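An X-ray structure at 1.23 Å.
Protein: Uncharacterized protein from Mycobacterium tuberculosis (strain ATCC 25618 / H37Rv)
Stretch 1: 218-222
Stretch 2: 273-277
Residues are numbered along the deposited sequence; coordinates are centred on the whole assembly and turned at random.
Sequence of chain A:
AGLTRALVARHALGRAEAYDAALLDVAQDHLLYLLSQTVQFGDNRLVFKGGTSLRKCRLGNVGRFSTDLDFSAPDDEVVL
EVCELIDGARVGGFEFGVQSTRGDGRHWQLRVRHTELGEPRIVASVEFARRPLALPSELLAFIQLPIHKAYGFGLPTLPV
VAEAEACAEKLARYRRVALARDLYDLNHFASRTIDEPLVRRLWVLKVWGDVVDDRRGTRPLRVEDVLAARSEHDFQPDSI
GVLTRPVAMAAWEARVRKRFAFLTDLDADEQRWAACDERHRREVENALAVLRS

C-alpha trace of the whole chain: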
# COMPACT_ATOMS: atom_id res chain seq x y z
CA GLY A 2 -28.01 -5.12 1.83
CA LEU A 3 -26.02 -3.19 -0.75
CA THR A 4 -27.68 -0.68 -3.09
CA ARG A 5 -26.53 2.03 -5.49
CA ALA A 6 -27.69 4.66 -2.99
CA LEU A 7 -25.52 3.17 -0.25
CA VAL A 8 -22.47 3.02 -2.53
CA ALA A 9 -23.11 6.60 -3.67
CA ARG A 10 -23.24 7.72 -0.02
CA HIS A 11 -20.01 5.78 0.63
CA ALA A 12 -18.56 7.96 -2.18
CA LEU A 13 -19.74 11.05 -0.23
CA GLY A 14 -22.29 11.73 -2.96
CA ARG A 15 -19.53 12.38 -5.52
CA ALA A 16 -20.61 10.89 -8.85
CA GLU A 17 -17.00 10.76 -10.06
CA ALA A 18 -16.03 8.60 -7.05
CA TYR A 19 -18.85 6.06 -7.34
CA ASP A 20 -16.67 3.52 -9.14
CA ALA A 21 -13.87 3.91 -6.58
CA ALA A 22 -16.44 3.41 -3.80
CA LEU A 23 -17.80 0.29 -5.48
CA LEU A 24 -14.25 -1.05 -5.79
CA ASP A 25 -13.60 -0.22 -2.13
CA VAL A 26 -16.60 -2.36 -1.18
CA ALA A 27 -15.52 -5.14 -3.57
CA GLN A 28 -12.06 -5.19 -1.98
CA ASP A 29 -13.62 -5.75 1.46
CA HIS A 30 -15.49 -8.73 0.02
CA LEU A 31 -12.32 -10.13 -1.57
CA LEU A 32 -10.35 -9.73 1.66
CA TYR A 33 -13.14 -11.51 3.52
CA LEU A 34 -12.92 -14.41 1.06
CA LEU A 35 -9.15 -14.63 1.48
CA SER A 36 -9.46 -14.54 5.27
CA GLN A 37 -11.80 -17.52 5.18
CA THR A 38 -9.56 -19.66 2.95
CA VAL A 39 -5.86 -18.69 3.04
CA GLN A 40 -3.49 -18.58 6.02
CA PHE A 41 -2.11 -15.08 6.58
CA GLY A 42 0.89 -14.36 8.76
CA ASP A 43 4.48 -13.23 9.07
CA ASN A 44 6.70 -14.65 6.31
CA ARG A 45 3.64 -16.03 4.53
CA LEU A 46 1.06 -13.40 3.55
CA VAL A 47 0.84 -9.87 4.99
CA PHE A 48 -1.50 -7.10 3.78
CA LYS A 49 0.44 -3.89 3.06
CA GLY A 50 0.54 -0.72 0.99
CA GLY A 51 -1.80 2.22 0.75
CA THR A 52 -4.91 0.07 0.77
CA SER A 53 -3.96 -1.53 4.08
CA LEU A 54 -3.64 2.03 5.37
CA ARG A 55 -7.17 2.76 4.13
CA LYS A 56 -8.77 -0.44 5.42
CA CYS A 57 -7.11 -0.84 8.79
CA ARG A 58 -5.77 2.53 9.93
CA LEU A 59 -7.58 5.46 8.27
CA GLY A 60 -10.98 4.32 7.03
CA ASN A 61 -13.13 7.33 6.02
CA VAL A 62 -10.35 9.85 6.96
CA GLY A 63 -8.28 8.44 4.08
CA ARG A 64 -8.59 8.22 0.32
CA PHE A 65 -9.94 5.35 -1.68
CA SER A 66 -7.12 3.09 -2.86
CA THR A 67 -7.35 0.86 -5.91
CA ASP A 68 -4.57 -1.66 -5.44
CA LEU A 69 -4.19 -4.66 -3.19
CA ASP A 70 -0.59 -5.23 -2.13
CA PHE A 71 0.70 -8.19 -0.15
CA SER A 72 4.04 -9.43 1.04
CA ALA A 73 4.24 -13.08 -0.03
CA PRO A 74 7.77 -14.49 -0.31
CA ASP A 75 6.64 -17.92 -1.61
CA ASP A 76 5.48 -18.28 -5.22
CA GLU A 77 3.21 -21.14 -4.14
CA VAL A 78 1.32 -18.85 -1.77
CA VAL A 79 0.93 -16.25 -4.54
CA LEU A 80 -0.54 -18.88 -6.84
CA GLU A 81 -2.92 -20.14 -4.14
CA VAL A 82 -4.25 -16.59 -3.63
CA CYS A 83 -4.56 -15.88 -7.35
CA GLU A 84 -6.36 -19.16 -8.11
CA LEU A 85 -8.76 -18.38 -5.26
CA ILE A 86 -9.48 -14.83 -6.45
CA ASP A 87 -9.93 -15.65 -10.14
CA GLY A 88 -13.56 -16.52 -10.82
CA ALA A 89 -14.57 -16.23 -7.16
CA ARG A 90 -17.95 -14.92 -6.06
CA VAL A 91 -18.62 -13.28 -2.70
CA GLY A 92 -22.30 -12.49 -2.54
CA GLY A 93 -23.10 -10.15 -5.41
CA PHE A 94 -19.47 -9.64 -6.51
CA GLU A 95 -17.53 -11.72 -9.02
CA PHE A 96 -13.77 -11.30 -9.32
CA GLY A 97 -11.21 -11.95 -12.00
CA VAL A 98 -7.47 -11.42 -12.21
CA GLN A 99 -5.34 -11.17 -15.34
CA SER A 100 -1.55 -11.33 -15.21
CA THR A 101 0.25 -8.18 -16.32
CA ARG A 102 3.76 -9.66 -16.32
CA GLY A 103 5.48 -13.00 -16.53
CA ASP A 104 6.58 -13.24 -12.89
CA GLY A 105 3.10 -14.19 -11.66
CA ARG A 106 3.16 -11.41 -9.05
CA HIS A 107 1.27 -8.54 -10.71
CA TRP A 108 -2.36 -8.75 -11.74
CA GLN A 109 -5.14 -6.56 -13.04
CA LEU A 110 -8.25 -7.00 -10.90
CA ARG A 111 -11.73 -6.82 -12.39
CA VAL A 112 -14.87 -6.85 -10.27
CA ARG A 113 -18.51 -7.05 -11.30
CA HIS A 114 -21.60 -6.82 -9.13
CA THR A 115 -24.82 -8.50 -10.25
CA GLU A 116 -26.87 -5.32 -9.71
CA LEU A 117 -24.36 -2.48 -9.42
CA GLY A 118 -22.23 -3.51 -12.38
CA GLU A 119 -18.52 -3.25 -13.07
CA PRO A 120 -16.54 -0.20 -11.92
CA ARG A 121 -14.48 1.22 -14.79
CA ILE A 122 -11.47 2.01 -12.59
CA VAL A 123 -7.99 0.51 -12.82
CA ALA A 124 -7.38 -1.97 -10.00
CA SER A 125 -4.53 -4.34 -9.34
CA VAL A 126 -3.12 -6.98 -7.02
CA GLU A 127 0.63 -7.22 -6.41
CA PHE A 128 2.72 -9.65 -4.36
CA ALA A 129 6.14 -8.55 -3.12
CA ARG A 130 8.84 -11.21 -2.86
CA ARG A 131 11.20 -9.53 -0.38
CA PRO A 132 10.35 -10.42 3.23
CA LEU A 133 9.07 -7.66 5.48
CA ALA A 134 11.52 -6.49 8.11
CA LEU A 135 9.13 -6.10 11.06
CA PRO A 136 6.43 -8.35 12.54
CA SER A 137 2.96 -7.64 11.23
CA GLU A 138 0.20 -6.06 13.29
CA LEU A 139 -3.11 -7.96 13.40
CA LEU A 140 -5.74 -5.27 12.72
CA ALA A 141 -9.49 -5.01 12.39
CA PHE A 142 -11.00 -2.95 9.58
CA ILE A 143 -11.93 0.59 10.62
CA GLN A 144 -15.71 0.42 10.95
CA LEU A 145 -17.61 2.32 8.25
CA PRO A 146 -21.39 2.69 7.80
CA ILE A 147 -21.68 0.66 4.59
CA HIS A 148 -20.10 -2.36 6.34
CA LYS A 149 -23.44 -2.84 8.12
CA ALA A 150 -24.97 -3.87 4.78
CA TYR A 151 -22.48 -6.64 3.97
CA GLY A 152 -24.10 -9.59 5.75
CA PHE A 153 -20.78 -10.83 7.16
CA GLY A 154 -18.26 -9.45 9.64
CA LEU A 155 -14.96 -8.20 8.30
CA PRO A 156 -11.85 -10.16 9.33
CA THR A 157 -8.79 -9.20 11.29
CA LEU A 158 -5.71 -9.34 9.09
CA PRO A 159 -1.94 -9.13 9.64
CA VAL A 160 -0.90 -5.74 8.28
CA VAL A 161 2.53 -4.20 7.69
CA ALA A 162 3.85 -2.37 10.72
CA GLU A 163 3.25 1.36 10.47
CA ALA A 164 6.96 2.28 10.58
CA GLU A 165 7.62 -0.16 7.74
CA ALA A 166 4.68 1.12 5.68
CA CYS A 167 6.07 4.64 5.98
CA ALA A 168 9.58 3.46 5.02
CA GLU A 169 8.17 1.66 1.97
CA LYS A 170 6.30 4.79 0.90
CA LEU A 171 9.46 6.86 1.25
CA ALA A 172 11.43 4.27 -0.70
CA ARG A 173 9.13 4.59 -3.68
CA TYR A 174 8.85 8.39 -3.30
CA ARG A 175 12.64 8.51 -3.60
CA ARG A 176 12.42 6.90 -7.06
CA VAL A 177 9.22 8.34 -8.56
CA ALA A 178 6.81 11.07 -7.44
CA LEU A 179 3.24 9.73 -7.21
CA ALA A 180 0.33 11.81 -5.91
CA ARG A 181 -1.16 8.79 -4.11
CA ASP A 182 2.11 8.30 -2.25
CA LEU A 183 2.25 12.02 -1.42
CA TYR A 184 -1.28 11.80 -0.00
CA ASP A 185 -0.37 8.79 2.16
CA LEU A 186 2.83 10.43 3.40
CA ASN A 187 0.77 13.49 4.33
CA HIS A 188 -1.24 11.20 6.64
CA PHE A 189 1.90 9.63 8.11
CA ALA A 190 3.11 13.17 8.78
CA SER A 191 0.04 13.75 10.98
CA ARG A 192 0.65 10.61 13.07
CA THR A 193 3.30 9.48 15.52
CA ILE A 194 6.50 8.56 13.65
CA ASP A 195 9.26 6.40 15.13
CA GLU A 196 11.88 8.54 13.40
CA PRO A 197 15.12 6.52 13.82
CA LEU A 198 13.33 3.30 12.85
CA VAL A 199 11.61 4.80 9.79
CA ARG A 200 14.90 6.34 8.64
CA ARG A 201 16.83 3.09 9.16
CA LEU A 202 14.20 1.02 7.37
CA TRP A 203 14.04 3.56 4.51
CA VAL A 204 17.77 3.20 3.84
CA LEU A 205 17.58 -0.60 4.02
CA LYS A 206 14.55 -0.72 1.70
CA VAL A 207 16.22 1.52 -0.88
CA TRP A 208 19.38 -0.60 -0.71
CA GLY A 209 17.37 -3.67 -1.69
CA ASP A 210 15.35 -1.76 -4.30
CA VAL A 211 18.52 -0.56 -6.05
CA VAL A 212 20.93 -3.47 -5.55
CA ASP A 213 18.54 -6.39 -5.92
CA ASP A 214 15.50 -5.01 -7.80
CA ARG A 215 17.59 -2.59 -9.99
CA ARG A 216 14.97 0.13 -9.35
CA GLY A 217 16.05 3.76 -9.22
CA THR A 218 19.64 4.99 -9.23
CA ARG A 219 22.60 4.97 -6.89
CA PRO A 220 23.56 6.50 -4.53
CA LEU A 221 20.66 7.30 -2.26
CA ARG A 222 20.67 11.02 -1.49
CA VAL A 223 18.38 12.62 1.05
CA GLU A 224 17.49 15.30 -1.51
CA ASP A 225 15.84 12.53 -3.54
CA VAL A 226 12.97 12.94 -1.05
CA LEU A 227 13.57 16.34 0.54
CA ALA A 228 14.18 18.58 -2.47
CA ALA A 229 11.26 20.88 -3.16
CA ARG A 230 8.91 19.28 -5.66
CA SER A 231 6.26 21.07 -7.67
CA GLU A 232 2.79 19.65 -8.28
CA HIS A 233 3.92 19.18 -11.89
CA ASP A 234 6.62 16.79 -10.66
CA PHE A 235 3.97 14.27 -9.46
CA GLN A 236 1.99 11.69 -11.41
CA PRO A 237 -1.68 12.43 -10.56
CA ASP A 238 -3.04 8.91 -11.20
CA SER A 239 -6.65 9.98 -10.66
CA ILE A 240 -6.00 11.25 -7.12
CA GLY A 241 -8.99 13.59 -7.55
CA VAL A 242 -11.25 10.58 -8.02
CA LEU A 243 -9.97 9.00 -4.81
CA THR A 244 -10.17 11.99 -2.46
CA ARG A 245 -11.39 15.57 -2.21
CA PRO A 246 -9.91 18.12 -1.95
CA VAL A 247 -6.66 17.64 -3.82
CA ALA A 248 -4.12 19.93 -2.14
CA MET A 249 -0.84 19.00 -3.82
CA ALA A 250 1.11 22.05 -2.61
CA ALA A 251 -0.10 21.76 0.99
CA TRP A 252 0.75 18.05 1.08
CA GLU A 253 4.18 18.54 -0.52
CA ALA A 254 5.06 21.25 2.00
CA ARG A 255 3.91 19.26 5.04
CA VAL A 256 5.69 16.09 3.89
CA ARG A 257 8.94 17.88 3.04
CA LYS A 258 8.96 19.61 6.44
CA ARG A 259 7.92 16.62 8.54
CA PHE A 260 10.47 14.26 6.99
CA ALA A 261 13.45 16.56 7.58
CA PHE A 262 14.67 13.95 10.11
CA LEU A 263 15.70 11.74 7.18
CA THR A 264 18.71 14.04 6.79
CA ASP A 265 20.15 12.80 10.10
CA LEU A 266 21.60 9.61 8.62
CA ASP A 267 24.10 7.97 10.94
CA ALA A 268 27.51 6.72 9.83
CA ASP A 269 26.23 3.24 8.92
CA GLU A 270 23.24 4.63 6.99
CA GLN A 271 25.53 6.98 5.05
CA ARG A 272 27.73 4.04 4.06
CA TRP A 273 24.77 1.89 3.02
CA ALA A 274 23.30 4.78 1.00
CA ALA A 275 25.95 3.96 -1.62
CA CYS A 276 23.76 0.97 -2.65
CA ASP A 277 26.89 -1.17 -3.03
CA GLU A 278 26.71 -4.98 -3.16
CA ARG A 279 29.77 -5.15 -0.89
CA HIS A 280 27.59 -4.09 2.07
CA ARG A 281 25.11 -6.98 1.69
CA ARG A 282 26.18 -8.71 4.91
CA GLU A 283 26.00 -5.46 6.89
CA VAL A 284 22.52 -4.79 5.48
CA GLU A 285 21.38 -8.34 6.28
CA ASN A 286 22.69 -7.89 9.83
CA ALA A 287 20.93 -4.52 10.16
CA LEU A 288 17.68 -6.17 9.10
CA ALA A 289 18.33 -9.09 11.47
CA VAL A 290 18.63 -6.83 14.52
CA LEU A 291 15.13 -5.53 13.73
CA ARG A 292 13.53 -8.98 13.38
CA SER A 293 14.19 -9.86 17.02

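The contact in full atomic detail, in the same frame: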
# COMPACT_ATOMS: atom_id res chain seq x y z
N THR A 218 18.23 4.74 -8.96
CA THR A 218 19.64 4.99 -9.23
C THR A 218 20.42 4.95 -7.93
O THR A 218 19.86 5.01 -6.83
CB THR A 218 19.84 6.36 -9.92
OG1 THR A 218 19.33 7.40 -9.08
CG2 THR A 218 19.12 6.41 -11.26
N ARG A 219 21.74 4.85 -8.05
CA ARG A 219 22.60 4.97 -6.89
C ARG A 219 23.45 6.23 -7.03
O ARG A 219 23.73 6.66 -8.16
CB ARG A 219 23.50 3.74 -6.74
CG ARG A 219 24.32 3.42 -7.97
CD ARG A 219 25.41 2.39 -7.68
NE ARG A 219 24.87 1.14 -7.16
CZ ARG A 219 24.34 0.18 -7.91
NH1 ARG A 219 24.26 0.32 -9.22
NH2 ARG A 219 23.89 -0.93 -7.34
N PRO A 220 23.86 6.86 -5.92
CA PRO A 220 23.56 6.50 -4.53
C PRO A 220 22.24 7.08 -4.08
O PRO A 220 21.63 7.87 -4.79
CB PRO A 220 24.69 7.19 -3.77
CG PRO A 220 24.91 8.44 -4.56
CD PRO A 220 24.76 8.02 -6.00
N LEU A 221 21.78 6.65 -2.91
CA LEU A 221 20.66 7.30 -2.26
C LEU A 221 21.12 8.63 -1.70
O LEU A 221 22.12 8.69 -0.98
CB LEU A 221 20.16 6.41 -1.11
CG LEU A 221 19.15 7.05 -0.16
CD1 LEU A 221 17.91 7.46 -0.93
CD2 LEU A 221 18.81 6.12 1.01
N ARG A 222 20.42 9.70 -2.04
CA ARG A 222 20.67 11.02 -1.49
C ARG A 222 19.41 11.51 -0.81
O ARG A 222 18.30 11.29 -1.30
CB ARG A 222 21.07 12.01 -2.59
CG ARG A 222 22.27 11.58 -3.39
CD ARG A 222 22.67 12.65 -4.39
NE ARG A 222 24.00 12.41 -4.91
CZ ARG A 222 24.24 11.88 -6.11
NH1 ARG A 222 23.23 11.55 -6.90
NH2 ARG A 222 25.49 11.69 -6.51
N TRP A 273 25.67 2.76 3.77
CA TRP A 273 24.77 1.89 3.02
C TRP A 273 24.09 2.63 1.89
O TRP A 273 23.72 2.01 0.89
CB TRP A 273 23.75 1.27 3.97
CG TRP A 273 24.40 0.43 5.01
CD1 TRP A 273 25.59 -0.24 4.89
CD2 TRP A 273 23.92 0.18 6.33
NE1 TRP A 273 25.88 -0.89 6.07
CE2 TRP A 273 24.87 -0.64 6.97
CE3 TRP A 273 22.79 0.58 7.04
CZ2 TRP A 273 24.71 -1.08 8.29
CZ3 TRP A 273 22.63 0.15 8.35
CH2 TRP A 273 23.59 -0.68 8.95
N ALA A 274 23.92 3.95 2.03
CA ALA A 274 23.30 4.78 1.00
C ALA A 274 24.02 4.68 -0.34
O ALA A 274 23.45 5.06 -1.37
CB ALA A 274 23.22 6.23 1.47
N ALA A 275 25.26 4.19 -0.36
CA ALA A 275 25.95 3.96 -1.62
C ALA A 275 25.26 2.90 -2.49
O ALA A 275 25.51 2.85 -3.70
CB ALA A 275 27.40 3.56 -1.34
N CYS A 276 24.41 2.06 -1.91
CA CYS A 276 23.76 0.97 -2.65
C CYS A 276 24.80 0.09 -3.35
O CYS A 276 24.74 -0.16 -4.56
CB CYS A 276 22.68 1.48 -3.61
SG CYS A 276 21.38 2.41 -2.78
N ASP A 277 25.76 -0.38 -2.56
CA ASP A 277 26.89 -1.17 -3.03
C ASP A 277 26.71 -2.61 -2.55
O ASP A 277 26.48 -2.85 -1.36
CB ASP A 277 28.19 -0.59 -2.47
CG ASP A 277 29.43 -1.14 -3.16
OD1 ASP A 277 29.46 -2.33 -3.51
OD2 ASP A 277 30.38 -0.35 -3.34

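The contact joins a loop at 218-222 to the turn that ends a helix at 273-277, and its hydrogen bonds all run one way: stretch 1 donates, and stretch 2 accepts through backbone carbonyls. Thr218 stands outside the contact. Its CA-to-CB bond points away from the turn.

Arg219 makes the first real connection. Its CB points toward the other stretch, and the chain then folds with chi1 p, chi2 t and chi3 p, so that the guanidinium comes back to the turn edge-on. Two of its nitrogens share one acceptor: NE of Arg219 lies 2.9 Å from O of Cys276, and NH2 of Arg219 lies 3.0 Å from the same oxygen, with N-H...O angles of 152° and 143°. Such a fork needs the carbonyl oxygen near the guanidinium plane, which is where it sits. Cys276, the acceptor, is the first residue after the helix to leave helical phi/psi, at 54/54. Nearer the backbone, CB of Arg219 packs 3.9 Å from CB of Cys276, whose CA-to-CB bond points toward stretch 1, so the arginine contributes aliphatic contact as well as polar bonds.

Pro220 follows a cis peptide bond and has no amide hydrogen to donate. It contributes shape instead: its CB lies 3.4 Å from O of Ala274 and 4.1 Å from CA of Ala275. The backbones are close here, with CA of Pro220 4.5 Å from CA of Ala275. The CB of Ala275 points away from stretch 1, leaving this approach to its backbone.

Leu221 restores the donor that proline lacks. Its N gives a hydrogen bond to O of Ala274 at 2.8 Å, with an angle of 154°. Beside that bond, CB of Leu221 meets CB of Ala274 at 4.0 Å, an apolar contact between two buried residues whose CA-to-CB bonds both run sideways to the opposing stretch. SG of Cys276 lies 4.3 Å from N of Leu221, a packing distance.

Arg222 leaves the contact, its CB pointing away.

The acceptor turn is braced from within: N of Cys276 bonds O of Trp273 at 2.9 Å, closing a type I turn while the carbonyls of Ala274 and Cys276 serve stretch 1. The rule to read here is economical. Two carbonyls of a helix-ending turn are met by one backbone amide and one folded arginine, while Pro220 packs against the backbone of Ala274 and Ala275.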